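Local coordinates for Endoglucanase(Endo-1,4-beta-glucanase)protein (Pseudomonas stutzeri, PDB 6R2J) that probably hydrolyses internal beta-1,4-glucosidic linkages of cellulose as a glycoside hydrolase family 5 endoglucanase, and here holds cellobiose in its glycan-binding pocket, at residues L11-V16 and N316-I321; A48-R53 and L309-L314; D97-G102 and I141-H146; G106-S111 and S147-W152; D167-I172 and A198-Y203. All blocks are in the same frame, centred on the assembly; numbering follows the deposited sequence.

Interaction 1: L11-V16 and N316-I321; sequences LALHGV and NDCTAI
Leu11 and Cys318 bring their CA atoms to 5.9 Å where the loop leading into strand 14-18 of the TIM barrel passes the irregular C-terminal segment 316-321. The amide of Asn316 grasps the backbone of Leu11 at both ends: Leu11 N donates to Asn316 OD1 at 3.0 Å, nearly straight (165°) though tilted from the carbonyl plane, while Asn316 ND2 reaches Leu11 O at 2.8 Å, on a lone pair. Chi1 of 68° places CG of Asn316 between the backbone N and the carbonyl carbon. Asn316 OD1 accepts a second time, from Cys318 N at 2.8 Å, closing an Asx turn. Leucine's branched end fills the side of the loop: Leu11 CG lies 3.3 Å from Cys318 O, and Leu11 CD1 3.7 Å from Ile321 CD1, which also meets Leu13 CD2. Leu13 CD1 meets Cys318 SG, whose disulfide to Cys277 ties down the tail. Asparagine suits its place because one flat group carries donor and acceptor, satisfying both peptide groups of a buried leucine and holding the tail beside it.

Interaction 2: A48-R53 and L309-L314; sequences ADQGIR and LMRKHL
Arg311 NH1 has two partners, Gln50 OE1 across the contact and Asp303 outside it: OE1 meets NH1 at 3.0 Å in a weak, bent bond (134°), and Asp303 forms a salt bridge with the same nitrogen. OE1 comes in at the guanidinium edge, near its plane, and the amide is turned 37° from that plane; Gln50 is bent at chi2 (-67°), which places CD. Leu314 sets a methyl against a backbone carbonyl, CD1 resting 3.4 Å from Gln50 O. The apolar pair is Ile52 CD1 with Met310 CE, 4.1 Å apart, the two chains meeting at about a right angle. Gly51, at positive phi, is the C-prime residue of the Schellman motif ending helix 41-49; a CB here would be jammed against the preceding carbonyl O, so glycine is called for. Helix 305-311 likewise runs into a turn, Arg311 to Leu314, so two helix ends of the barrel's outer layer face each other. The long polar chains join them with a weak bond at the rim, backed by the salt bridge to Asp303, whereas flexible methionine fills in against the buried isoleucine.

Interaction 3: D97-G102 and I141-H146; sequences DMHNYG and IMNEPH. With BGC (beta-D-glucopyranose), chain E; TRS (2-amino-2-hydroxymethyl-propane-1,3-diol), chain G.
Asn143 packs its amide against the His99 ring in a buried, largely polar contact at the C-terminal ends of neighbouring parallel strands of the TIM barrel, 93-98 and 136-140, where family 5 enzymes bind their glycan. Amide and ring are stacked, their planes 20° apart, with Asn143 ND2 3.1 Å above the His99 ring plane, offset toward the rim. CG of Asn143 is anti to its backbone N (chi1 178°); ND2 also lies over a face of the Tyr101 ring, nearly perpendicular to the amide. Asparagine suits this place because its flat amide can stack while each end takes a partner: OD1 accepts from Arg56, and ND2 donates to O1 of a Tris molecule, probably from the crystallisation liquor, at 3.0 Å. His99 ND1 is 2.6 Å from Asp97 OD2, on the syn lone pair. Glu144, of the glycan pocket, brings OE2 within 2.9 Å of C6 of the bound glucose; His206 and the Tris amine also bond OE2. Tyr101 OH shares a 2.7 Å bond with Tris O3. Asn143 N bonds Met98 O at 2.9 Å, joining the backbones. Met142 is bent at chi2 (57°), which sets SD near Gly102 N, and Gly102 N donates a weak bond to Met142 SD at 3.3 Å.

Interaction 4: G106-S111 and S147-W152; sequences GELIGS and STVGLW
Leu108 and Leu151 form the heart of a contact between two loops of the TIM barrel, each shaped by a beta turn: type II from Leu108 to Ser111 and type I' from Thr148 to Leu151. No hydrogen bond crosses between them. On the tight side Leu151 lies against the backbone of the first turn: its CB is 3.4 Å from Ile109 O, its CD1 3.8 Å from Gly110 C, and Leu108 CB touches Leu151 CD1 at 4.0 Å. Gly110, at phi 105°, suits the third position of a type II turn and, having no side chain, lets the leucine methyls come down onto its peptide. Buried Thr148 turns its methyl CG2 toward Leu108 CD2, while its hydroxyl bonds Glu177 and accepts from Trp152 N at the start of helix 152-166. On the solvent side fewer atoms meet, and Ser147 and Val149 are exposed. There Leu108 CD1 reaches Val149 CG2 at 3.7 Å, the side chains crossing at about a right angle, and Ser147 offers its carbonyl O rather than its side chain. Across the first turn, Ser111 OG donates to Leu108 O at 2.7 Å, in the carbonyl plane, beside the turn's own bond from Ser111 N.

Interaction 5: D167-I172 and A198-Y203; sequences DDQTLI and ADRLIY
Ile172 and Leu201 pair in register as neighbouring parallel strands of the TIM barrel, 171-175 and 201-206, close to where both begin. Ile172 N donates to Arg200 O and Ile202 N to Ile172 O, each at 2.9 Å, so the isoleucine peptide links to both sides of Leu201. The side chain of Arg200 makes the most contact: it runs extended from CG to NE (chi2 180°, chi3 172°), alongside Gln169. Gln169, bent at chi2, points the same way, with OE1 over one face of the guanidinium, 3.9 Å from Arg200 NH2. Leucine's two methyls divide between the arginine stem and Ile202: Leu171 meets the stem at about a right angle, CD2 3.8 Å from Arg200 CB, and Leu171 CD1 lies 3.9 Å from Ile202 CD1. Trp3 packs on both Leu171 and Ile202. The approach to the first strand is shaped by Asp167, whose OD1 receives Gln169 N and Thr170 N in an Asx turn that extends to an Asx motif. The closest side-chain approach is Arg200 CD to Gln169 O, 3.0 Å.

How the interactions relate
Interaction 3 is the buried member of the set, polar and ligand-lined at the C-terminal strand ends; interactions 1, 2, 4 and 5 are only partly buried. Interactions 1, 3 and 5 reach the same sheet, and 3 and 5 touch through Ile141 and Ile172, but interaction 5 has regular strand pairing near the strand starts. Interaction 4 continues outward from interaction 3, joined by Gly102 O to Ile109 N and by Met142 packed on Trp152, as polar chemistry gives way to apolar turns. About 24 Å from interaction 3 between centres, interaction 1 fastens the C-terminal segment by side-chain-to-backbone bonds; interaction 2 adjoins it, Ile52 resting on Val16, and joins helix ends by a weak polar bond and methyl packing.

Interaction 1: L11-V16 and N316-I321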
# COMPACT_ATOMS: atom_id res chain seq x y z
N LEU A 11 -8.76 -11.01 11.88
CA LEU A 11 -7.91 -10.86 10.70
C LEU A 11 -6.68 -10.02 11.02
O LEU A 11 -6.69 -9.20 11.94
CB LEU A 11 -8.68 -10.21 9.55
CG LEU A 11 -9.98 -10.91 9.16
CD1 LEU A 11 -10.60 -10.15 7.98
CD2 LEU A 11 -9.74 -12.35 8.81
N ALA A 12 -5.60 -10.27 10.26
CA ALA A 12 -4.40 -9.41 10.28
C ALA A 12 -4.74 -8.18 9.46
O ALA A 12 -4.52 -8.14 8.25
CB ALA A 12 -3.17 -10.11 9.74
N LEU A 13 -5.31 -7.15 10.12
CA LEU A 13 -5.79 -5.96 9.45
C LEU A 13 -4.70 -4.90 9.32
O LEU A 13 -4.61 -4.24 8.28
CB LEU A 13 -6.95 -5.35 10.22
CG LEU A 13 -8.31 -6.05 10.25
CD1 LEU A 13 -9.28 -5.17 11.09
CD2 LEU A 13 -8.90 -6.29 8.85
N HIS A 14 -3.87 -4.73 10.35
CA HIS A 14 -3.00 -3.57 10.46
C HIS A 14 -1.55 -3.98 10.30
O HIS A 14 -0.99 -4.70 11.15
CB HIS A 14 -3.25 -2.84 11.77
CG HIS A 14 -4.66 -2.36 11.89
ND1 HIS A 14 -5.26 -1.61 10.91
CD2 HIS A 14 -5.61 -2.60 12.82
CE1 HIS A 14 -6.52 -1.38 11.24
NE2 HIS A 14 -6.75 -1.95 12.41
N GLY A 15 -0.98 -3.53 9.19
CA GLY A 15 0.33 -3.97 8.79
C GLY A 15 1.22 -2.78 8.59
O GLY A 15 0.95 -1.72 9.16
N VAL A 16 2.27 -2.98 7.78
CA VAL A 16 3.33 -2.01 7.62
C VAL A 16 3.78 -1.97 6.17
O VAL A 16 3.88 -3.00 5.52
CB VAL A 16 4.55 -2.34 8.51
CG1 VAL A 16 4.23 -2.15 10.02
CG2 VAL A 16 5.04 -3.75 8.24
N ASN A 316 -8.77 -8.28 16.83
CA ASN A 316 -10.14 -8.09 16.39
C ASN A 316 -10.81 -9.45 16.24
O ASN A 316 -10.18 -10.50 16.43
CB ASN A 316 -10.18 -7.28 15.08
CG ASN A 316 -9.60 -8.04 13.91
OD1 ASN A 316 -10.26 -8.90 13.34
ND2 ASN A 316 -8.36 -7.74 13.57
N ASP A 317 -12.11 -9.41 15.96
CA ASP A 317 -12.89 -10.61 15.70
C ASP A 317 -13.59 -10.50 14.35
O ASP A 317 -14.70 -11.01 14.18
CB ASP A 317 -13.91 -10.87 16.81
CG ASP A 317 -14.86 -9.68 17.03
OD1 ASP A 317 -14.89 -8.76 16.16
OD2 ASP A 317 -15.57 -9.66 18.07
N CYS A 318 -12.96 -9.80 13.40
CA CYS A 318 -13.50 -9.67 12.05
C CYS A 318 -13.28 -10.99 11.30
O CYS A 318 -12.23 -11.65 11.44
CB CYS A 318 -12.70 -8.60 11.30
SG CYS A 318 -12.77 -6.99 12.04
N THR A 319 -14.25 -11.36 10.47
CA THR A 319 -14.10 -12.48 9.57
C THR A 319 -14.07 -12.09 8.09
O THR A 319 -13.63 -12.89 7.26
CB THR A 319 -15.21 -13.53 9.81
OG1 THR A 319 -16.47 -12.89 10.01
CG2 THR A 319 -14.90 -14.35 11.05
N ALA A 320 -14.45 -10.87 7.75
CA ALA A 320 -14.35 -10.39 6.38
C ALA A 320 -13.80 -8.97 6.36
O ALA A 320 -13.97 -8.19 7.30
CB ALA A 320 -15.71 -10.43 5.66
N ILE A 321 -13.12 -8.65 5.25
CA ILE A 321 -12.67 -7.29 5.00
C ILE A 321 -13.89 -6.40 4.80
O ILE A 321 -14.82 -6.76 4.06
CB ILE A 321 -11.69 -7.23 3.81
CG1 ILE A 321 -10.49 -8.12 4.17
CG2 ILE A 321 -11.32 -5.79 3.51
CD1 ILE A 321 -9.68 -7.64 5.41

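Interaction 2: A48-R53 and L309-L314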
# COMPACT_ATOMS: atom_id res chain seq x y z
N ALA A 48 6.76 -9.87 12.29
CA ALA A 48 6.04 -11.05 12.75
C ALA A 48 6.06 -11.16 14.27
O ALA A 48 5.05 -11.48 14.90
CB ALA A 48 6.67 -12.31 12.15
N ASP A 49 7.23 -10.91 14.87
CA ASP A 49 7.31 -11.01 16.33
C ASP A 49 6.37 -10.03 17.02
O ASP A 49 5.90 -10.28 18.14
CB ASP A 49 8.75 -10.78 16.79
CG ASP A 49 9.64 -12.00 16.60
OD1 ASP A 49 9.15 -13.07 16.18
OD2 ASP A 49 10.85 -11.88 16.88
N GLN A 50 6.08 -8.91 16.37
CA GLN A 50 5.15 -7.92 16.89
C GLN A 50 3.70 -8.23 16.56
O GLN A 50 2.83 -7.41 16.86
CB GLN A 50 5.54 -6.55 16.31
CG GLN A 50 6.99 -6.16 16.53
CD GLN A 50 7.36 -5.91 18.03
OE1 GLN A 50 6.58 -5.32 18.80
NE2 GLN A 50 8.56 -6.34 18.42
N GLY A 51 3.41 -9.40 15.97
CA GLY A 51 2.05 -9.77 15.64
C GLY A 51 1.54 -9.26 14.32
O GLY A 51 0.32 -9.25 14.10
N ILE A 52 2.43 -8.80 13.44
CA ILE A 52 2.05 -8.18 12.17
C ILE A 52 2.25 -9.23 11.10
O ILE A 52 3.35 -9.77 10.94
CB ILE A 52 2.91 -6.94 11.86
CG1 ILE A 52 2.64 -5.78 12.83
CG2 ILE A 52 2.62 -6.44 10.50
CD1 ILE A 52 3.62 -4.64 12.70
N ARG A 53 1.17 -9.49 10.35
CA ARG A 53 1.17 -10.47 9.27
C ARG A 53 0.90 -9.86 7.90
O ARG A 53 0.86 -10.59 6.90
CB ARG A 53 0.11 -11.52 9.56
CG ARG A 53 0.48 -12.47 10.65
CD ARG A 53 -0.43 -13.70 10.60
NE ARG A 53 -0.15 -14.56 11.73
CZ ARG A 53 0.51 -15.70 11.63
NH1 ARG A 53 0.93 -16.13 10.44
NH2 ARG A 53 0.74 -16.41 12.73
N LEU A 309 2.18 2.13 19.86
CA LEU A 309 0.81 2.60 19.71
C LEU A 309 -0.04 1.63 18.89
O LEU A 309 -1.24 1.52 19.12
CB LEU A 309 0.79 4.01 19.11
CG LEU A 309 -0.61 4.60 19.04
CD1 LEU A 309 -0.83 5.87 19.81
CD2 LEU A 309 -0.93 4.83 17.56
N MET A 310 0.59 0.95 17.93
CA MET A 310 -0.15 0.02 17.08
C MET A 310 -0.67 -1.16 17.88
O MET A 310 -1.75 -1.69 17.60
CB MET A 310 0.76 -0.49 15.96
CG MET A 310 0.94 0.42 14.75
SD MET A 310 1.75 -0.54 13.38
CE MET A 310 0.63 -1.91 13.27
N ARG A 311 0.09 -1.61 18.87
CA ARG A 311 -0.18 -2.92 19.47
C ARG A 311 -1.58 -3.02 20.08
O ARG A 311 -2.19 -4.10 20.02
CB ARG A 311 0.91 -3.28 20.48
CG ARG A 311 2.21 -3.67 19.81
CD ARG A 311 3.07 -4.49 20.72
NE ARG A 311 3.53 -3.73 21.88
CZ ARG A 311 4.78 -3.32 22.07
NH1 ARG A 311 5.69 -3.60 21.15
NH2 ARG A 311 5.12 -2.68 23.20
N LYS A 312 -2.11 -1.93 20.67
CA LYS A 312 -3.43 -2.04 21.27
C LYS A 312 -4.50 -2.36 20.24
O LYS A 312 -5.58 -2.83 20.63
CB LYS A 312 -3.79 -0.79 22.08
CG LYS A 312 -4.41 0.35 21.29
CD LYS A 312 -4.79 1.55 22.19
CE LYS A 312 -3.58 2.14 22.97
NZ LYS A 312 -2.36 2.58 22.16
N HIS A 313 -4.22 -2.13 18.95
CA HIS A 313 -5.22 -2.20 17.89
C HIS A 313 -5.17 -3.45 17.02
O HIS A 313 -6.07 -3.63 16.19
CB HIS A 313 -5.15 -0.97 16.98
CG HIS A 313 -5.22 0.33 17.72
ND1 HIS A 313 -6.38 0.79 18.31
CD2 HIS A 313 -4.27 1.26 17.97
CE1 HIS A 313 -6.13 1.94 18.91
NE2 HIS A 313 -4.86 2.25 18.72
N LEU A 314 -4.20 -4.35 17.21
CA LEU A 314 -4.08 -5.54 16.36
C LEU A 314 -5.24 -6.53 16.55
O LEU A 314 -5.73 -7.10 15.57
CB LEU A 314 -2.73 -6.21 16.63
CG LEU A 314 -1.58 -5.24 16.34
CD1 LEU A 314 -0.22 -5.92 16.58
CD2 LEU A 314 -1.66 -4.70 14.91

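Interaction 3: D97-G102 and I141-H146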
# COMPACT_ATOMS: atom_id res chain seq x y z
N ASP A 97 3.31 -3.39 -4.52
CA ASP A 97 2.79 -2.06 -4.84
C ASP A 97 3.68 -1.48 -5.92
O ASP A 97 4.85 -1.17 -5.65
CB ASP A 97 2.83 -1.20 -3.58
CG ASP A 97 2.94 0.30 -3.86
OD1 ASP A 97 2.38 0.80 -4.90
OD2 ASP A 97 3.69 0.93 -3.01
N MET A 98 3.14 -1.31 -7.13
CA MET A 98 3.85 -0.61 -8.20
C MET A 98 3.77 0.89 -7.89
O MET A 98 2.75 1.54 -8.14
CB MET A 98 3.29 -0.94 -9.57
CG MET A 98 3.94 -0.13 -10.68
SD MET A 98 3.47 -0.61 -12.37
CE MET A 98 4.14 -2.27 -12.55
N HIS A 99 4.84 1.43 -7.35
CA HIS A 99 4.83 2.72 -6.66
C HIS A 99 5.11 3.87 -7.64
O HIS A 99 6.07 4.65 -7.49
CB HIS A 99 5.89 2.66 -5.57
CG HIS A 99 5.64 3.54 -4.39
ND1 HIS A 99 4.60 3.33 -3.51
CD2 HIS A 99 6.32 4.61 -3.92
CE1 HIS A 99 4.65 4.24 -2.56
NE2 HIS A 99 5.69 5.03 -2.78
N ASN A 100 4.22 3.99 -8.65
CA ASN A 100 4.56 4.76 -9.84
C ASN A 100 3.75 6.02 -10.15
O ASN A 100 4.04 6.66 -11.16
CB ASN A 100 4.57 3.84 -11.07
CG ASN A 100 5.94 3.26 -11.35
OD1 ASN A 100 6.38 2.36 -10.68
ND2 ASN A 100 6.62 3.80 -12.34
N TYR A 101 2.76 6.39 -9.35
CA TYR A 101 2.16 7.73 -9.46
C TYR A 101 1.50 8.00 -10.82
O TYR A 101 1.44 9.15 -11.26
CB TYR A 101 3.21 8.81 -9.18
CG TYR A 101 3.85 8.69 -7.82
CD1 TYR A 101 3.21 9.13 -6.69
CD2 TYR A 101 5.08 8.12 -7.68
CE1 TYR A 101 3.79 8.99 -5.45
CE2 TYR A 101 5.66 7.96 -6.44
CZ TYR A 101 5.01 8.39 -5.32
OH TYR A 101 5.63 8.24 -4.10
N GLY A 102 0.98 6.96 -11.47
CA GLY A 102 0.39 7.10 -12.79
C GLY A 102 1.36 7.28 -13.94
O GLY A 102 0.93 7.67 -15.04
N ILE A 141 -1.79 -2.22 -7.99
CA ILE A 141 -1.31 -1.98 -9.35
C ILE A 141 -0.78 -0.57 -9.57
O ILE A 141 -0.03 -0.34 -10.52
CB ILE A 141 -2.39 -2.36 -10.38
CG1 ILE A 141 -3.66 -1.53 -10.23
CG2 ILE A 141 -2.78 -3.83 -10.27
CD1 ILE A 141 -4.63 -1.66 -11.38
N MET A 142 -1.11 0.40 -8.72
CA MET A 142 -0.51 1.72 -8.87
C MET A 142 -0.64 2.50 -7.57
O MET A 142 -1.74 2.66 -7.07
CB MET A 142 -1.19 2.52 -9.99
CG MET A 142 -0.57 3.87 -10.31
SD MET A 142 1.17 3.72 -10.73
CE MET A 142 1.13 2.51 -12.04
N ASN A 143 0.46 3.08 -7.12
CA ASN A 143 0.48 4.01 -6.01
C ASN A 143 0.17 5.45 -6.45
O ASN A 143 0.78 6.00 -7.38
CB ASN A 143 1.86 3.94 -5.32
CG ASN A 143 2.00 4.92 -4.14
OD1 ASN A 143 1.45 4.68 -3.08
ND2 ASN A 143 2.75 6.02 -4.33
N GLU A 144 -0.79 6.05 -5.75
CA GLU A 144 -1.05 7.49 -5.80
C GLU A 144 -1.08 8.12 -7.21
O GLU A 144 -0.31 9.05 -7.49
CB GLU A 144 -0.13 8.25 -4.87
CG GLU A 144 -0.38 7.88 -3.38
CD GLU A 144 0.43 8.69 -2.36
OE1 GLU A 144 1.25 9.55 -2.74
OE2 GLU A 144 0.25 8.41 -1.14
N PRO A 145 -1.99 7.68 -8.06
CA PRO A 145 -2.23 8.43 -9.30
C PRO A 145 -2.53 9.89 -9.00
O PRO A 145 -3.27 10.21 -8.08
CB PRO A 145 -3.45 7.75 -9.92
CG PRO A 145 -3.84 6.65 -9.02
CD PRO A 145 -2.86 6.50 -7.89
N HIS A 146 -1.96 10.77 -9.81
CA HIS A 146 -2.29 12.17 -9.66
C HIS A 146 -2.06 12.88 -10.98
O HIS A 146 -1.19 12.49 -11.75
CB HIS A 146 -1.43 12.84 -8.59
CG HIS A 146 0.02 12.91 -8.93
ND1 HIS A 146 0.64 14.06 -9.40
CD2 HIS A 146 1.00 11.98 -8.84
CE1 HIS A 146 1.93 13.83 -9.57
NE2 HIS A 146 2.17 12.58 -9.25
C2 BGC E . -2.83 13.57 -0.74
C3 BGC E . -3.43 12.21 -0.56
C4 BGC E . -2.26 11.32 -0.32
C5 BGC E . -1.08 11.91 0.39
C6 BGC E . -0.14 10.75 0.51
C1 BGC E . -1.50 14.09 -0.14
O2 BGC E . -3.98 14.51 -0.68
O3 BGC E . -4.17 11.77 -1.70
O4 BGC E . -2.95 10.24 0.25
O5 BGC E . -0.53 13.02 -0.48
O6 BGC E . 1.19 11.29 0.74
C TRS G . 4.11 8.43 -0.03
C1 TRS G . 4.22 7.11 -0.80
C2 TRS G . 4.55 8.27 1.44
C3 TRS G . 4.97 9.52 -0.72
N TRS G . 2.68 8.81 -0.01
O1 TRS G . 3.02 6.87 -1.49
O2 TRS G . 4.21 9.42 2.22
O3 TRS G . 4.59 9.63 -2.09

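Interaction 4: G106-S111 and S147-W152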
# COMPACT_ATOMS: atom_id res chain seq x y z
N GLY A 106 8.48 9.06 -16.11
CA GLY A 106 7.97 10.42 -16.05
C GLY A 106 6.79 10.73 -16.95
O GLY A 106 6.20 11.82 -16.80
N GLU A 107 6.40 9.83 -17.84
CA GLU A 107 5.33 10.05 -18.80
C GLU A 107 4.09 9.34 -18.29
O GLU A 107 4.19 8.31 -17.62
CB GLU A 107 5.71 9.47 -20.16
CG GLU A 107 6.92 10.14 -20.81
CD GLU A 107 6.55 11.37 -21.62
OE1 GLU A 107 7.45 12.13 -22.00
OE2 GLU A 107 5.34 11.58 -21.88
N LEU A 108 2.92 9.87 -18.66
CA LEU A 108 1.64 9.37 -18.14
C LEU A 108 1.25 8.04 -18.80
O LEU A 108 1.34 7.89 -20.02
CB LEU A 108 0.52 10.40 -18.35
CG LEU A 108 0.49 11.62 -17.43
CD1 LEU A 108 -0.55 12.62 -17.81
CD2 LEU A 108 0.28 11.11 -16.02
N ILE A 109 0.86 7.07 -17.98
CA ILE A 109 0.28 5.83 -18.49
C ILE A 109 -1.02 6.18 -19.20
O ILE A 109 -1.93 6.77 -18.60
CB ILE A 109 0.05 4.83 -17.35
CG1 ILE A 109 1.34 4.57 -16.54
CG2 ILE A 109 -0.47 3.50 -17.93
CD1 ILE A 109 1.13 3.84 -15.22
N GLY A 110 -1.13 5.82 -20.48
CA GLY A 110 -2.24 6.22 -21.31
C GLY A 110 -1.88 7.31 -22.30
O GLY A 110 -2.69 7.63 -23.18
N SER A 111 -0.68 7.87 -22.17
CA SER A 111 -0.10 8.80 -23.12
C SER A 111 0.39 8.02 -24.33
O SER A 111 0.59 6.81 -24.28
CB SER A 111 1.10 9.49 -22.47
OG SER A 111 2.20 8.61 -22.48
N SER A 147 -2.88 13.90 -11.22
CA SER A 147 -2.78 14.72 -12.42
C SER A 147 -2.63 13.85 -13.66
O SER A 147 -1.72 14.04 -14.46
CB SER A 147 -1.63 15.73 -12.32
OG SER A 147 -1.73 16.54 -11.14
N THR A 148 -3.52 12.88 -13.80
CA THR A 148 -3.42 11.96 -14.93
C THR A 148 -4.28 12.35 -16.13
O THR A 148 -4.41 11.57 -17.07
CB THR A 148 -3.67 10.50 -14.53
OG1 THR A 148 -5.06 10.33 -14.19
CG2 THR A 148 -2.77 10.09 -13.37
N VAL A 149 -4.83 13.56 -16.12
CA VAL A 149 -5.76 14.07 -17.15
C VAL A 149 -6.69 13.00 -17.71
O VAL A 149 -6.73 12.77 -18.93
CB VAL A 149 -5.01 14.79 -18.29
CG1 VAL A 149 -4.53 16.19 -17.84
CG2 VAL A 149 -3.89 13.90 -18.82
N GLY A 150 -7.44 12.35 -16.81
CA GLY A 150 -8.50 11.43 -17.16
C GLY A 150 -8.03 10.06 -17.56
O GLY A 150 -8.85 9.27 -18.01
N LEU A 151 -6.74 9.77 -17.41
CA LEU A 151 -6.18 8.54 -17.93
C LEU A 151 -6.16 7.42 -16.91
O LEU A 151 -6.09 6.25 -17.32
CB LEU A 151 -4.75 8.74 -18.41
CG LEU A 151 -4.58 9.65 -19.61
CD1 LEU A 151 -3.13 9.87 -19.86
CD2 LEU A 151 -5.29 9.04 -20.80
N TRP A 152 -6.21 7.72 -15.61
CA TRP A 152 -6.05 6.66 -14.62
C TRP A 152 -7.14 5.57 -14.71
O TRP A 152 -6.80 4.37 -14.65
CB TRP A 152 -5.84 7.25 -13.21
CG TRP A 152 -5.92 6.16 -12.16
CD1 TRP A 152 -6.78 6.10 -11.10
CD2 TRP A 152 -5.16 4.92 -12.11
NE1 TRP A 152 -6.58 4.93 -10.38
CE2 TRP A 152 -5.59 4.20 -10.98
CE3 TRP A 152 -4.14 4.39 -12.88
CZ2 TRP A 152 -5.05 2.97 -10.64
CZ3 TRP A 152 -3.62 3.16 -12.54
CH2 TRP A 152 -4.08 2.46 -11.43

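Interaction 5: D167-I172 and A198-Y203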
# COMPACT_ATOMS: atom_id res chain seq x y z
N ASP A 167 -4.39 -14.77 -13.69
CA ASP A 167 -4.57 -15.04 -12.26
C ASP A 167 -5.94 -14.53 -11.83
O ASP A 167 -6.17 -13.30 -11.77
CB ASP A 167 -3.42 -14.45 -11.43
CG ASP A 167 -3.52 -14.77 -9.92
OD1 ASP A 167 -4.62 -15.03 -9.41
OD2 ASP A 167 -2.48 -14.74 -9.21
N ASP A 168 -6.86 -15.46 -11.52
CA ASP A 168 -8.17 -15.10 -10.99
C ASP A 168 -8.30 -15.29 -9.48
O ASP A 168 -9.42 -15.22 -8.90
CB ASP A 168 -9.22 -15.90 -11.72
CG ASP A 168 -9.09 -17.39 -11.41
OD1 ASP A 168 -8.07 -17.76 -10.75
OD2 ASP A 168 -9.99 -18.19 -11.77
N GLN A 169 -7.17 -15.43 -8.80
CA GLN A 169 -7.17 -15.72 -7.38
C GLN A 169 -6.56 -14.62 -6.54
O GLN A 169 -7.02 -14.40 -5.43
CB GLN A 169 -6.46 -17.05 -7.06
CG GLN A 169 -7.03 -18.27 -7.70
CD GLN A 169 -8.35 -18.64 -7.13
OE1 GLN A 169 -8.48 -18.76 -5.94
NE2 GLN A 169 -9.36 -18.81 -7.97
N THR A 170 -5.55 -13.92 -7.04
CA THR A 170 -4.92 -12.87 -6.27
C THR A 170 -5.85 -11.66 -6.15
O THR A 170 -6.53 -11.27 -7.10
CB THR A 170 -3.60 -12.48 -6.94
OG1 THR A 170 -2.84 -11.61 -6.09
CG2 THR A 170 -3.83 -11.80 -8.26
N LEU A 171 -5.87 -11.08 -4.94
CA LEU A 171 -6.49 -9.78 -4.72
C LEU A 171 -5.80 -8.70 -5.56
O LEU A 171 -4.60 -8.75 -5.83
CB LEU A 171 -6.40 -9.38 -3.25
CG LEU A 171 -7.14 -10.30 -2.28
CD1 LEU A 171 -6.96 -9.84 -0.87
CD2 LEU A 171 -8.60 -10.41 -2.65
N ILE A 172 -6.59 -7.70 -5.95
CA ILE A 172 -6.07 -6.52 -6.63
C ILE A 172 -6.56 -5.30 -5.87
O ILE A 172 -7.76 -5.20 -5.57
CB ILE A 172 -6.50 -6.44 -8.11
CG1 ILE A 172 -5.91 -7.60 -8.91
CG2 ILE A 172 -6.09 -5.03 -8.71
CD1 ILE A 172 -6.59 -7.80 -10.28
N ALA A 198 -13.92 -11.66 -10.77
CA ALA A 198 -13.44 -12.57 -9.73
C ALA A 198 -13.96 -12.15 -8.36
O ALA A 198 -13.80 -12.92 -7.40
CB ALA A 198 -11.87 -12.64 -9.71
N ASP A 199 -14.48 -10.93 -8.23
CA ASP A 199 -14.86 -10.36 -6.93
C ASP A 199 -13.67 -10.39 -5.96
O ASP A 199 -13.78 -10.80 -4.80
CB ASP A 199 -16.09 -11.08 -6.40
CG ASP A 199 -16.79 -10.30 -5.36
OD1 ASP A 199 -16.47 -9.12 -5.16
OD2 ASP A 199 -17.67 -10.88 -4.69
N ARG A 200 -12.51 -9.99 -6.45
CA ARG A 200 -11.32 -9.96 -5.62
C ARG A 200 -10.59 -8.66 -5.79
O ARG A 200 -9.39 -8.61 -6.07
CB ARG A 200 -10.42 -11.15 -5.86
CG ARG A 200 -10.94 -12.42 -5.19
CD ARG A 200 -9.94 -13.53 -5.52
NE ARG A 200 -10.24 -14.77 -4.79
CZ ARG A 200 -11.18 -15.65 -5.06
NH1 ARG A 200 -11.99 -15.38 -6.04
NH2 ARG A 200 -11.34 -16.75 -4.28
N LEU A 201 -11.34 -7.57 -5.64
CA LEU A 201 -10.82 -6.22 -5.76
C LEU A 201 -11.11 -5.47 -4.46
O LEU A 201 -12.18 -5.64 -3.86
CB LEU A 201 -11.56 -5.50 -6.88
CG LEU A 201 -10.99 -4.28 -7.60
CD1 LEU A 201 -11.23 -4.50 -9.06
CD2 LEU A 201 -11.70 -3.09 -7.02
N ILE A 202 -10.15 -4.64 -4.05
CA ILE A 202 -10.29 -3.78 -2.87
C ILE A 202 -9.79 -2.39 -3.25
O ILE A 202 -8.79 -2.24 -3.96
CB ILE A 202 -9.54 -4.36 -1.64
CG1 ILE A 202 -10.14 -5.74 -1.34
CG2 ILE A 202 -9.63 -3.41 -0.48
CD1 ILE A 202 -9.23 -6.64 -0.45
N TYR A 203 -10.49 -1.38 -2.76
CA TYR A 203 -10.15 0.02 -3.02
C TYR A 203 -9.31 0.54 -1.87
O TYR A 203 -9.46 0.12 -0.73
CB TYR A 203 -11.39 0.87 -3.21
CG TYR A 203 -12.08 0.49 -4.49
CD1 TYR A 203 -13.01 -0.54 -4.51
CD2 TYR A 203 -11.75 1.12 -5.70
CE1 TYR A 203 -13.63 -0.91 -5.67
CE2 TYR A 203 -12.40 0.78 -6.88
CZ TYR A 203 -13.34 -0.24 -6.86
OH TYR A 203 -14.00 -0.62 -8.01